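Local coordinates for protein probable CoA-transferase alpha subunit (Rhodococcus jostii, PDB 6COJ) that probably serves as the alpha subunit of a CoA-transferase-family enzyme and takes part in binding a coenzyme A thioester with a spirocyclic lactone acyl group, at residues A138-D143 against T168-P173; L124-A129 against M172-L177; E265-H270 against A298-F303; S22-V27 against L54-V59; S43-M48 against H183-D188. The protein carries 1 engineered substitution. All coordinates share one frame; numbering follows the deposited sequence. Where two conformers were deposited one is given.

Contact 1 (A138-D143 against T168-P173)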
# COMPACT_ATOMS: atom_id res chain seq x y z
N ALA A 138 11.04 -5.73 11.22
CA ALA A 138 12.38 -5.25 10.89
C ALA A 138 12.91 -4.32 11.97
O ALA A 138 12.21 -3.40 12.42
CB ALA A 138 12.33 -4.50 9.55
N GLY A 139 14.16 -4.54 12.37
CA GLY A 139 14.78 -3.77 13.43
C GLY A 139 15.04 -4.62 14.66
O GLY A 139 16.06 -4.44 15.33
N LEU A 140 14.12 -5.54 14.97
CA LEU A 140 14.27 -6.39 16.15
C LEU A 140 15.58 -7.16 16.09
O LEU A 140 15.94 -7.73 15.05
CB LEU A 140 13.13 -7.39 16.22
CG LEU A 140 11.75 -6.93 16.67
CD1 LEU A 140 10.80 -8.10 16.51
CD2 LEU A 140 11.76 -6.46 18.13
N GLY A 141 16.30 -7.17 17.21
CA GLY A 141 17.52 -7.93 17.31
C GLY A 141 18.74 -7.31 16.67
O GLY A 141 19.82 -7.92 16.72
N SER A 142 18.60 -6.13 16.05
CA SER A 142 19.68 -5.49 15.31
C SER A 142 20.13 -4.22 16.01
O SER A 142 19.49 -3.70 16.93
CB SER A 142 19.24 -5.12 13.89
OG SER A 142 18.42 -3.96 13.93
N ASP A 143 21.24 -3.68 15.52
CA ASP A 143 21.75 -2.42 16.06
C ASP A 143 20.93 -1.21 15.64
O ASP A 143 21.23 -0.10 16.08
CB ASP A 143 23.24 -2.25 15.76
CG ASP A 143 24.10 -2.80 16.86
OD1 ASP A 143 23.60 -2.90 18.01
OD2 ASP A 143 25.28 -3.12 16.60
N THR A 168 6.02 -9.09 20.52
CA THR A 168 6.47 -7.73 20.75
C THR A 168 7.26 -7.29 19.52
O THR A 168 8.22 -7.95 19.13
CB THR A 168 7.32 -7.65 22.01
OG1 THR A 168 6.51 -8.00 23.14
CG2 THR A 168 7.83 -6.24 22.22
N LEU A 169 6.82 -6.20 18.90
CA LEU A 169 7.34 -5.74 17.62
C LEU A 169 7.92 -4.34 17.77
O LEU A 169 7.67 -3.65 18.76
CB LEU A 169 6.22 -5.74 16.58
CG LEU A 169 5.61 -7.11 16.29
CD1 LEU A 169 4.15 -6.98 15.87
CD2 LEU A 169 6.44 -7.81 15.24
N ILE A 170 8.69 -3.91 16.78
CA ILE A 170 9.12 -2.51 16.74
C ILE A 170 7.90 -1.64 16.52
O ILE A 170 7.07 -1.92 15.64
CB ILE A 170 10.13 -2.30 15.60
CG1 ILE A 170 11.37 -3.18 15.77
CG2 ILE A 170 10.50 -0.82 15.49
CD1 ILE A 170 12.23 -2.84 16.99
N ALA A 171 7.76 -0.59 17.31
CA ALA A 171 6.77 0.45 17.03
C ALA A 171 7.48 1.52 16.22
O ALA A 171 8.16 2.39 16.77
CB ALA A 171 6.21 1.03 18.33
N MET A 172 7.39 1.43 14.90
CA MET A 172 8.04 2.45 14.09
C MET A 172 7.29 3.76 14.24
O MET A 172 6.11 3.83 13.88
CB MET A 172 8.04 2.01 12.63
CG MET A 172 8.65 3.05 11.71
SD MET A 172 10.40 3.31 12.07
CE MET A 172 10.61 4.86 11.21
N PRO A 173 7.91 4.82 14.76
CA PRO A 173 7.20 6.09 14.88
C PRO A 173 6.95 6.71 13.52
O PRO A 173 7.70 6.49 12.55
CB PRO A 173 8.17 6.95 15.71
CG PRO A 173 9.52 6.42 15.31
CD PRO A 173 9.32 4.93 15.19
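L140 and I170 lie alongside each other and run in opposite directions, L140 reaching out from the loop after strand 133-136 and I170 coming back from strand 168-173. In each, the first gamma carbon (L140 CG, I170 CG1) is anti to its own carbonyl carbon, and I170 folds again at chi2 (-66°), which lays CD1 over the turn. The tips meet with L140 CD2 3.8 Å from I170 CD1, while L140 CG rests 3.9 Å from I170 CG1. The other branch of L140 leans over the strand backbone, CD1 reaching T168 O at 3.7 Å. I170 CG1 also presses on the carbonyl of A138, 3.5 Å from its O.

The loop keeps its shape through a type II turn from G139 to S142, in which G141 takes the positive phi (78°) that favours glycine. G139 O is gripped twice, by S142 OG at 2.8 Å and S142 N at 3.1 Å. The hydroxyl comes in above the carbonyl plane, and S142 OG also bonds V144 N. A chain of another protein packs on L140, and A171 O meets Y159 OH of the second subunit.

The side-chain contact is aliphatic, but methyl and methylene groups also lie against two backbone carbonyls. A138 O is buried against I170 without a hydrogen-bond partner, so between these two segments the contact rests on burial of carbon.

Contact 2 (L124-A129 against M172-L177)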
# COMPACT_ATOMS: atom_id res chain seq x y z
N LEU A 124 6.86 6.45 6.94
CA LEU A 124 6.14 7.38 6.07
C LEU A 124 4.67 7.01 5.97
O LEU A 124 3.81 7.89 5.98
CB LEU A 124 6.78 7.41 4.68
CG LEU A 124 8.19 7.98 4.59
CD1 LEU A 124 8.75 7.73 3.20
CD2 LEU A 124 8.19 9.47 4.90
N GLU A 125 4.37 5.71 5.91
CA GLU A 125 2.98 5.27 5.90
C GLU A 125 2.26 5.67 7.18
O GLU A 125 1.08 6.05 7.15
CB GLU A 125 2.92 3.75 5.69
CG GLU A 125 3.14 3.33 4.25
CD GLU A 125 3.26 1.81 4.09
OE1 GLU A 125 3.58 1.12 5.08
OE2 GLU A 125 3.02 1.32 2.97
N ALA A 126 2.94 5.57 8.33
CA ALA A 126 2.30 5.99 9.58
C ALA A 126 1.96 7.47 9.54
O ALA A 126 0.84 7.88 9.87
CB ALA A 126 3.20 5.65 10.77
N ALA A 127 2.91 8.30 9.10
CA ALA A 127 2.64 9.73 8.98
C ALA A 127 1.51 10.01 7.99
O ALA A 127 0.65 10.85 8.26
CB ALA A 127 3.92 10.46 8.55
N ALA A 128 1.51 9.32 6.84
CA ALA A 128 0.47 9.54 5.83
C ALA A 128 -0.92 9.29 6.42
O ALA A 128 -1.89 9.97 6.06
CB ALA A 128 0.69 8.61 4.64
N ALA A 129 -1.03 8.30 7.31
CA ALA A 129 -2.29 7.95 7.95
C ALA A 129 -2.53 8.70 9.26
O ALA A 129 -3.52 8.42 9.95
CB ALA A 129 -2.36 6.44 8.19
N MET A 172 7.39 1.43 14.90
CA MET A 172 8.04 2.45 14.09
C MET A 172 7.29 3.76 14.24
O MET A 172 6.11 3.83 13.88
CB MET A 172 8.04 2.01 12.63
CG MET A 172 8.65 3.05 11.71
SD MET A 172 10.40 3.31 12.07
CE MET A 172 10.61 4.86 11.21
N PRO A 173 7.91 4.82 14.76
CA PRO A 173 7.20 6.09 14.88
C PRO A 173 6.95 6.71 13.52
O PRO A 173 7.70 6.49 12.55
CB PRO A 173 8.17 6.95 15.71
CG PRO A 173 9.52 6.42 15.31
CD PRO A 173 9.32 4.93 15.19
N ALA A 174 5.90 7.52 13.45
CA ALA A 174 5.62 8.26 12.23
C ALA A 174 6.79 9.17 11.87
O ALA A 174 7.36 9.86 12.72
CB ALA A 174 4.36 9.10 12.41
N LEU A 175 7.15 9.16 10.58
CA LEU A 175 8.15 10.09 10.06
C LEU A 175 7.44 11.32 9.49
O LEU A 175 7.36 11.54 8.27
CB LEU A 175 9.03 9.39 9.02
CG LEU A 175 9.91 8.26 9.56
CD1 LEU A 175 10.54 7.46 8.43
CD2 LEU A 175 10.98 8.81 10.50
N ASN A 176 6.90 12.12 10.39
CA ASN A 176 6.24 13.36 9.98
C ASN A 176 7.28 14.34 9.47
O ASN A 176 8.34 14.51 10.06
CB ASN A 176 5.50 13.97 11.17
CG ASN A 176 4.57 12.98 11.84
OD1 ASN A 176 3.52 12.65 11.30
ND2 ASN A 176 4.97 12.48 13.00
N LEU A 177 6.96 15.02 8.38
CA LEU A 177 7.89 15.91 7.72
C LEU A 177 7.34 17.33 7.65
O LEU A 177 6.15 17.53 7.38
CB LEU A 177 8.14 15.45 6.28
CG LEU A 177 8.43 13.95 6.09
CD1 LEU A 177 8.43 13.59 4.61
CD2 LEU A 177 9.75 13.59 6.74
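L124 O is the best-held polar atom, gripped by a single short bond from A128 N at 2.8 Å inside helix 117-128. The helix belongs to the Rossmann-like fold expected of the CoA-transferase family, and its last turns pack here against the linker between strand 168-173 of an antiparallel sheet and strand 177-184 of the parallel one. A129 N, where the helix ends, is shared between E125 O and a weaker acceptor, A126 O.

Small side chains let the backbones close in: the CA atoms of A127 and A174 are only 4.6 Å apart. A126 CB sits against A174 CA at 3.8 Å, and A174 CB lies across the helix backbone, 3.7 Å from A127 N. One turn earlier in the helix, L124 starts with CB directed away from the linker. With CG anti to the carbonyl carbon and an extended chi2 (171°), however, its CD2 swings back to meet L175 O at 4.0 Å. The same methyl crosses L177 obliquely, 4.1 Å from L177 CD1. L175 and G123 are also joined by a backbone hydrogen bond, and A174 is tied to P132 in the same way. L124 packs on A209, L205 and Y206 as well, which ties the helix to the region of helix 203-208.

On the outer side N176 bends back with chi1 at -52°, and its OD1 comes to rest 3.5 Å from A127 CB, the methyl that also touches L175 O.

Contact 3 (E265-H270 against A298-F303)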
# COMPACT_ATOMS: atom_id res chain seq x y z
N GLU A 265 26.70 8.45 -15.50
CA GLU A 265 27.68 7.70 -14.72
C GLU A 265 29.02 8.42 -14.67
O GLU A 265 29.66 8.49 -13.62
CB GLU A 265 27.85 6.29 -15.30
CG GLU A 265 26.58 5.43 -15.30
CD GLU A 265 26.24 4.88 -13.93
OE1 GLU A 265 25.19 4.23 -13.79
OE2 GLU A 265 27.03 5.10 -12.99
N LYS A 266 29.46 8.95 -15.82
CA LYS A 266 30.73 9.66 -15.86
C LYS A 266 30.72 10.88 -14.96
O LYS A 266 31.70 11.16 -14.26
CB LYS A 266 31.06 10.05 -17.31
CG LYS A 266 31.62 8.91 -18.17
CD LYS A 266 30.53 8.09 -18.85
CE LYS A 266 30.89 6.61 -18.92
NZ LYS A 266 29.75 5.74 -19.32
N PHE A 267 29.60 11.62 -14.93
CA PHE A 267 29.56 12.81 -14.09
C PHE A 267 29.47 12.44 -12.62
O PHE A 267 30.06 13.11 -11.77
CB PHE A 267 28.44 13.77 -14.47
CG PHE A 267 28.58 15.11 -13.81
CD1 PHE A 267 29.46 16.05 -14.33
CD2 PHE A 267 27.90 15.40 -12.64
CE1 PHE A 267 29.62 17.28 -13.71
CE2 PHE A 267 28.06 16.63 -12.02
CZ PHE A 267 28.93 17.57 -12.55
N GLN A 268 28.71 11.39 -12.28
CA GLN A 268 28.67 10.97 -10.89
C GLN A 268 30.05 10.57 -10.40
O GLN A 268 30.44 10.89 -9.27
CB GLN A 268 27.66 9.85 -10.66
CG GLN A 268 27.63 9.43 -9.21
CD GLN A 268 26.46 8.55 -8.90
OE1 GLN A 268 25.36 9.03 -8.64
NE2 GLN A 268 26.69 7.25 -8.90
N ARG A 269 30.81 9.86 -11.23
CA ARG A 269 32.20 9.56 -10.88
C ARG A 269 33.00 10.82 -10.63
O ARG A 269 33.81 10.87 -9.70
CB ARG A 269 32.85 8.70 -11.96
CG ARG A 269 32.47 7.24 -11.87
CD ARG A 269 33.34 6.36 -12.75
NE ARG A 269 33.18 6.65 -14.17
CZ ARG A 269 32.33 6.02 -14.96
NH1 ARG A 269 31.52 5.08 -14.48
NH2 ARG A 269 32.26 6.34 -16.25
N HIS A 270 32.79 11.86 -11.45
CA HIS A 270 33.51 13.12 -11.25
C HIS A 270 33.11 13.79 -9.95
O HIS A 270 33.97 14.33 -9.23
CB HIS A 270 33.26 14.04 -12.45
CG HIS A 270 33.98 15.35 -12.36
ND1 HIS A 270 35.35 15.45 -12.42
CD2 HIS A 270 33.52 16.62 -12.22
CE1 HIS A 270 35.71 16.72 -12.31
NE2 HIS A 270 34.61 17.45 -12.19
N ALA A 298 24.44 23.87 -18.29
CA ALA A 298 25.40 24.16 -19.34
C ALA A 298 26.75 23.51 -19.05
O ALA A 298 27.39 22.96 -19.95
CB ALA A 298 25.56 25.67 -19.49
N ALA A 299 27.19 23.56 -17.79
CA ALA A 299 28.50 23.00 -17.45
C ALA A 299 28.48 21.48 -17.56
O ALA A 299 29.49 20.87 -17.95
CB ALA A 299 28.90 23.44 -16.05
N VAL A 300 27.36 20.87 -17.20
CA VAL A 300 27.25 19.42 -17.32
C VAL A 300 27.26 18.99 -18.78
O VAL A 300 27.86 17.97 -19.13
CB VAL A 300 25.98 18.97 -16.57
CG1 VAL A 300 25.41 17.71 -17.19
CG2 VAL A 300 26.31 18.81 -15.09
N LYS A 301 26.62 19.77 -19.65
CA LYS A 301 26.66 19.46 -21.07
C LYS A 301 28.07 19.57 -21.62
O LYS A 301 28.52 18.73 -22.40
CB LYS A 301 25.71 20.39 -21.83
CG LYS A 301 25.61 20.11 -23.31
CD LYS A 301 24.80 21.19 -24.02
CE LYS A 301 25.11 21.22 -25.51
NZ LYS A 301 23.97 21.74 -26.31
N LYS A 302 28.81 20.60 -21.19
CA LYS A 302 30.18 20.78 -21.63
C LYS A 302 31.07 19.62 -21.15
O LYS A 302 31.91 19.12 -21.91
CB LYS A 302 30.68 22.13 -21.12
CG LYS A 302 32.15 22.45 -21.34
CD LYS A 302 32.45 23.84 -20.79
CE LYS A 302 33.92 24.20 -20.91
NZ LYS A 302 34.75 23.38 -19.98
N PHE A 303 30.86 19.16 -19.92
CA PHE A 303 31.62 18.02 -19.40
C PHE A 303 31.41 16.78 -20.26
O PHE A 303 32.36 16.07 -20.61
CB PHE A 303 31.20 17.76 -17.95
CG PHE A 303 31.92 16.60 -17.30
CD1 PHE A 303 31.42 15.31 -17.39
CD2 PHE A 303 33.10 16.80 -16.60
CE1 PHE A 303 32.08 14.24 -16.80
CE2 PHE A 303 33.77 15.74 -16.01
CZ PHE A 303 33.25 14.46 -16.10
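F303 leaves helix 293-306 with CG anti to the backbone N (chi1 -180°), so that from CB outward its ring reaches straight for helix 265-274. CG is 3.9 Å from F267 CD1, and CD1 comes closer still, 3.7 Å from the same F267 CD1. On that side CE1 passes near the backbone, 4.0 Å from K266 O. On the other, CE2 lies 3.7 Å from H270 CG, over one face of the imidazole, and at the tip CZ touches H270 CB, also at 3.7 Å.

F267 turns its edge onto a face of F303, the two planes standing at 89° and the ring centroids 5.3 Å apart: a T-shaped pair. H270 meets F303 obliquely. One face of F267 receives V300 CG2, a CH-pi contact 4.0 Å from the ring centroid, and Y288 of helix 278-288 makes a second edge-to-face pair with F267.

The helix segments cross steeply, at 107°, with their axes 10.9 Å apart at closest approach, so the rings bridge the gap between them. F267, H270 and F303 make up an aromatic cluster joining helices 265-274 and 293-306, with Y288 of helix 278-288 beside it.

Contact 4 (S22-V27 against L54-V59)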
# COMPACT_ATOMS: atom_id res chain seq x y z
N SER A 22 9.40 28.85 -9.01
CA SER A 22 10.78 28.57 -9.39
C SER A 22 11.47 27.71 -8.33
O SER A 22 10.97 27.52 -7.22
CB SER A 22 11.56 29.87 -9.56
OG SER A 22 11.75 30.47 -8.29
N LEU A 23 12.65 27.19 -8.69
CA LEU A 23 13.47 26.44 -7.74
C LEU A 23 13.77 27.28 -6.50
O LEU A 23 13.62 26.81 -5.37
CB LEU A 23 14.78 26.02 -8.41
CG LEU A 23 14.64 24.92 -9.46
CD1 LEU A 23 15.87 24.89 -10.33
CD2 LEU A 23 14.43 23.57 -8.78
N ASP A 24 14.22 28.52 -6.71
CA ASP A 24 14.55 29.38 -5.58
C ASP A 24 13.31 29.76 -4.77
O ASP A 24 13.38 29.88 -3.54
CB ASP A 24 15.30 30.62 -6.07
CG ASP A 24 16.72 30.31 -6.54
OD1 ASP A 24 17.28 29.25 -6.18
OD2 ASP A 24 17.29 31.14 -7.28
N ASP A 25 12.17 29.97 -5.45
CA ASP A 25 10.90 30.21 -4.75
C ASP A 25 10.58 29.06 -3.81
O ASP A 25 10.18 29.27 -2.66
CB ASP A 25 9.75 30.31 -5.76
CG ASP A 25 9.70 31.63 -6.51
OD1 ASP A 25 10.28 32.63 -6.04
OD2 ASP A 25 9.04 31.65 -7.57
N ALA A 26 10.70 27.83 -4.30
CA ALA A 26 10.34 26.67 -3.49
C ALA A 26 11.23 26.57 -2.26
O ALA A 26 10.73 26.37 -1.14
CB ALA A 26 10.42 25.39 -4.34
N VAL A 27 12.54 26.75 -2.44
CA VAL A 27 13.44 26.72 -1.30
C VAL A 27 13.18 27.90 -0.37
O VAL A 27 13.39 27.80 0.85
CB VAL A 27 14.90 26.60 -1.78
CG1 VAL A 27 15.90 26.76 -0.62
CG2 VAL A 27 15.07 25.25 -2.47
N LEU A 54 18.78 24.33 -2.59
CA LEU A 54 19.06 24.35 -1.15
C LEU A 54 20.50 24.78 -0.87
O LEU A 54 20.75 25.57 0.05
CB LEU A 54 18.79 22.97 -0.55
CG LEU A 54 17.47 22.81 0.19
CD1 LEU A 54 17.25 21.35 0.60
CD2 LEU A 54 17.43 23.71 1.41
N LEU A 55 21.46 24.25 -1.64
CA LEU A 55 22.86 24.61 -1.44
C LEU A 55 23.10 26.09 -1.66
O LEU A 55 23.92 26.71 -0.97
CB LEU A 55 23.76 23.78 -2.37
CG LEU A 55 24.48 22.60 -1.70
CD1 LEU A 55 23.49 21.68 -1.01
CD2 LEU A 55 25.33 21.83 -2.70
N ARG A 56 22.41 26.69 -2.63
CA ARG A 56 22.56 28.11 -2.89
C ARG A 56 21.99 28.95 -1.76
O ARG A 56 22.44 30.08 -1.54
CB ARG A 56 21.85 28.48 -4.20
CG ARG A 56 22.51 27.95 -5.45
CD ARG A 56 21.98 28.65 -6.69
NE ARG A 56 20.55 28.45 -6.90
CZ ARG A 56 20.03 27.41 -7.56
NH1 ARG A 56 20.83 26.48 -8.06
NH2 ARG A 56 18.72 27.31 -7.72
N SER A 57 21.00 28.42 -1.04
CA SER A 57 20.30 29.13 0.02
C SER A 57 21.09 29.06 1.33
O SER A 57 22.11 28.37 1.44
CB SER A 57 18.92 28.52 0.26
OG SER A 57 18.98 27.36 1.08
N ASP A 58 20.60 29.78 2.33
CA ASP A 58 21.14 29.71 3.68
C ASP A 58 20.38 28.75 4.58
O ASP A 58 20.62 28.74 5.80
CB ASP A 58 21.22 31.11 4.32
CG ASP A 58 19.86 31.74 4.55
OD1 ASP A 58 18.83 31.15 4.16
OD2 ASP A 58 19.82 32.84 5.13
N VAL A 59 19.46 27.96 4.03
CA VAL A 59 18.69 27.01 4.83
C VAL A 59 19.62 25.90 5.29
O VAL A 59 20.28 25.24 4.48
CB VAL A 59 17.52 26.46 4.02
CG1 VAL A 59 16.85 25.32 4.78
CG2 VAL A 59 16.52 27.56 3.72
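The short helix 23-28 lies against the end of helix 48-56, and the backbones come closest at V27 and L54, CA atoms 6.1 Å apart. V27, CG1 anti to the backbone N, drives into the crook of 54-59: CG1 is 3.6 Å from S57 OG and 4.0 Å from L54 CD2.

On the more exposed side, D24 and R56 form a salt bridge. R56 bends at chi3 to bring NH2 2.9 Å from D24 OD1, a fairly straight bond (163°), and NE adds a weak second one at 3.4 Å to the same oxygen. OD1 lies at the edge of the guanidinium, yet is itself met from above the carboxylate plane, the two flat groups being turned 65° apart.

Both helix ends carry textbook motifs. S22 and D25 form a capping box, in which D25 N donates to S22 OG at 2.9 Å and S22 N returns a bond to D25 OD2. S57 makes an ST turn, its OG accepting from V59 N at 3.0 Å. The S57 hydroxyl donates to L54 O at 2.7 Å, in the carbonyl plane on a lone pair, which fixes its rotation. K80 NZ hydrogen-bonds S57 O and V59 O.

Contact 5 (S43-M48 against H183-D188)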
# COMPACT_ATOMS: atom_id res chain seq x y z
N SER A 43 20.83 6.75 -6.06
CA SER A 43 21.09 7.61 -7.22
C SER A 43 20.01 7.45 -8.29
O SER A 43 20.29 7.23 -9.48
CB SER A 43 22.49 7.36 -7.77
OG SER A 43 22.84 8.28 -8.78
N ARG A 44 18.75 7.58 -7.87
CA ARG A 44 17.60 7.34 -8.74
C ARG A 44 16.55 8.41 -8.49
O ARG A 44 16.02 8.51 -7.38
CB ARG A 44 17.01 5.94 -8.54
CG ARG A 44 18.05 4.83 -8.54
CD ARG A 44 17.46 3.47 -8.20
NE ARG A 44 18.50 2.53 -7.79
CZ ARG A 44 18.54 1.24 -8.09
NH1 ARG A 44 17.60 0.68 -8.85
NH2 ARG A 44 19.55 0.50 -7.65
N ARG A 45 16.24 9.17 -9.54
CA ARG A 45 15.20 10.21 -9.56
C ARG A 45 15.20 11.07 -8.31
O ARG A 45 14.16 11.34 -7.70
CB ARG A 45 13.81 9.65 -9.90
CG ARG A 45 12.99 10.65 -10.71
CD ARG A 45 11.59 10.13 -11.09
NE ARG A 45 10.79 9.93 -9.88
CZ ARG A 45 10.24 8.79 -9.49
NH1 ARG A 45 10.30 7.69 -10.25
NH2 ARG A 45 9.59 8.76 -8.33
N LYS A 46 16.39 11.55 -7.95
CA LYS A 46 16.48 12.49 -6.86
C LYS A 46 16.14 13.89 -7.37
O LYS A 46 16.42 14.23 -8.52
CB LYS A 46 17.91 12.50 -6.32
CG LYS A 46 18.21 11.27 -5.48
CD LYS A 46 17.48 11.35 -4.17
CE LYS A 46 17.70 10.13 -3.32
NZ LYS A 46 17.01 10.33 -2.02
N PRO A 47 15.51 14.74 -6.52
CA PRO A 47 15.25 16.14 -6.91
C PRO A 47 16.52 16.98 -6.79
O PRO A 47 16.67 17.86 -5.92
CB PRO A 47 14.16 16.55 -5.91
CG PRO A 47 14.50 15.78 -4.68
CD PRO A 47 14.97 14.42 -5.18
N MET A 48 17.47 16.70 -7.67
CA MET A 48 18.81 17.27 -7.56
C MET A 48 18.81 18.77 -7.83
O MET A 48 19.59 19.51 -7.21
CB MET A 48 19.79 16.55 -8.49
CG MET A 48 20.01 15.08 -8.17
SD MET A 48 20.78 14.79 -6.57
CE MET A 48 22.48 15.20 -6.96
N HIS A 183 10.92 14.63 -7.30
CA HIS A 183 11.04 14.91 -8.73
C HIS A 183 10.32 13.83 -9.52
O HIS A 183 10.56 12.64 -9.30
CB HIS A 183 12.50 14.93 -9.17
CG HIS A 183 12.69 15.33 -10.60
ND1 HIS A 183 12.66 16.65 -11.00
CD2 HIS A 183 12.89 14.60 -11.72
CE1 HIS A 183 12.85 16.71 -12.31
NE2 HIS A 183 12.99 15.48 -12.77
N LEU A 184 9.47 14.24 -10.45
CA LEU A 184 8.70 13.32 -11.27
C LEU A 184 8.83 13.68 -12.75
O LEU A 184 9.40 14.71 -13.12
CB LEU A 184 7.22 13.27 -10.82
CG LEU A 184 7.05 12.47 -9.53
CD1 LEU A 184 5.69 12.71 -8.90
CD2 LEU A 184 7.24 10.97 -9.79
N ASN A 185 8.30 12.81 -13.61
CA ASN A 185 8.56 12.99 -15.03
C ASN A 185 7.62 13.99 -15.69
O ASN A 185 8.01 14.64 -16.66
CB ASN A 185 8.53 11.64 -15.76
CG ASN A 185 9.60 10.70 -15.24
OD1 ASN A 185 10.73 10.67 -15.75
ND2 ASN A 185 9.25 9.94 -14.22
N LEU A 186 6.39 14.10 -15.21
CA LEU A 186 5.39 14.90 -15.90
C LEU A 186 4.39 15.37 -14.87
O LEU A 186 4.06 14.63 -13.93
CB LEU A 186 4.67 14.03 -16.93
CG LEU A 186 3.95 14.72 -18.08
CD1 LEU A 186 4.94 15.55 -18.90
CD2 LEU A 186 3.32 13.66 -18.94
N GLY A 187 3.88 16.58 -15.04
CA GLY A 187 2.88 17.08 -14.12
C GLY A 187 2.18 18.29 -14.69
O GLY A 187 2.64 18.88 -15.66
N ASP A 188 1.07 18.66 -14.05
CA ASP A 188 0.33 19.86 -14.41
C ASP A 188 0.60 20.97 -13.39
O ASP A 188 1.30 20.77 -12.39
CB ASP A 188 -1.14 19.52 -14.70
CG ASP A 188 -1.98 19.26 -13.45
OD1 ASP A 188 -1.53 19.53 -12.31
OD2 ASP A 188 -3.09 18.69 -13.62
O HOH W 1 11.92 12.26 -6.21
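R45 lays its guanidinium under a methyl of L184, whose CD2 sits 3.2 Å above one face, off toward the rim. A bend at chi3 (65°) brings the edge of the same group to the strand, where NE donates to H183 O at 2.8 Å. The hydrogen bond is somewhat bent, 143° at the hydrogen, but the oxygen is met in its carbonyl plane. A salt bridge from NH2 to D203 and a bond to P200 O fix the far end of the arginine, whose charge probably also polarises the H183 carbonyl.

H183 extends with CG anti to its own N, and its CB packs on P47, 3.8 Å from P47 CA. The imidazole is held beyond the contact, ND1 by S216 and NE2 by E218. A water lies 2.8 Å from R45 O and accepts from H183 N, also at 2.8 Å, linking the two backbones. P47 centres an inverse gamma turn and sits at the N-cap position of helix 48-56.

The contact lies at the C-terminal ends of the central strands of the parallel sheet, where the loop from strand 35-38 to helix 48-56 crosses the end of its neighbour, strand 177-184.

From the N terminus, contact 4 comes first, joining helix 23-28 to the end of helix 48-56. Before it closes, contact 5 opens in the loop at 43-48, so the two cross. Contact 5 closes only at 183-188, and its long loop encloses both contact 2 and contact 1. Contact 1 opens inside the loop of contact 2, and both close on one stretch, sharing M172 and P173: the small antiparallel sheet is thereby tied to helix 117-128 and the linker back to the parallel sheet. Contact 3 follows in series among the C-terminal helices, touching contact 5 through Q268 OE1 and S43 OG, 2.6 Å apart, a probable hydrogen bond.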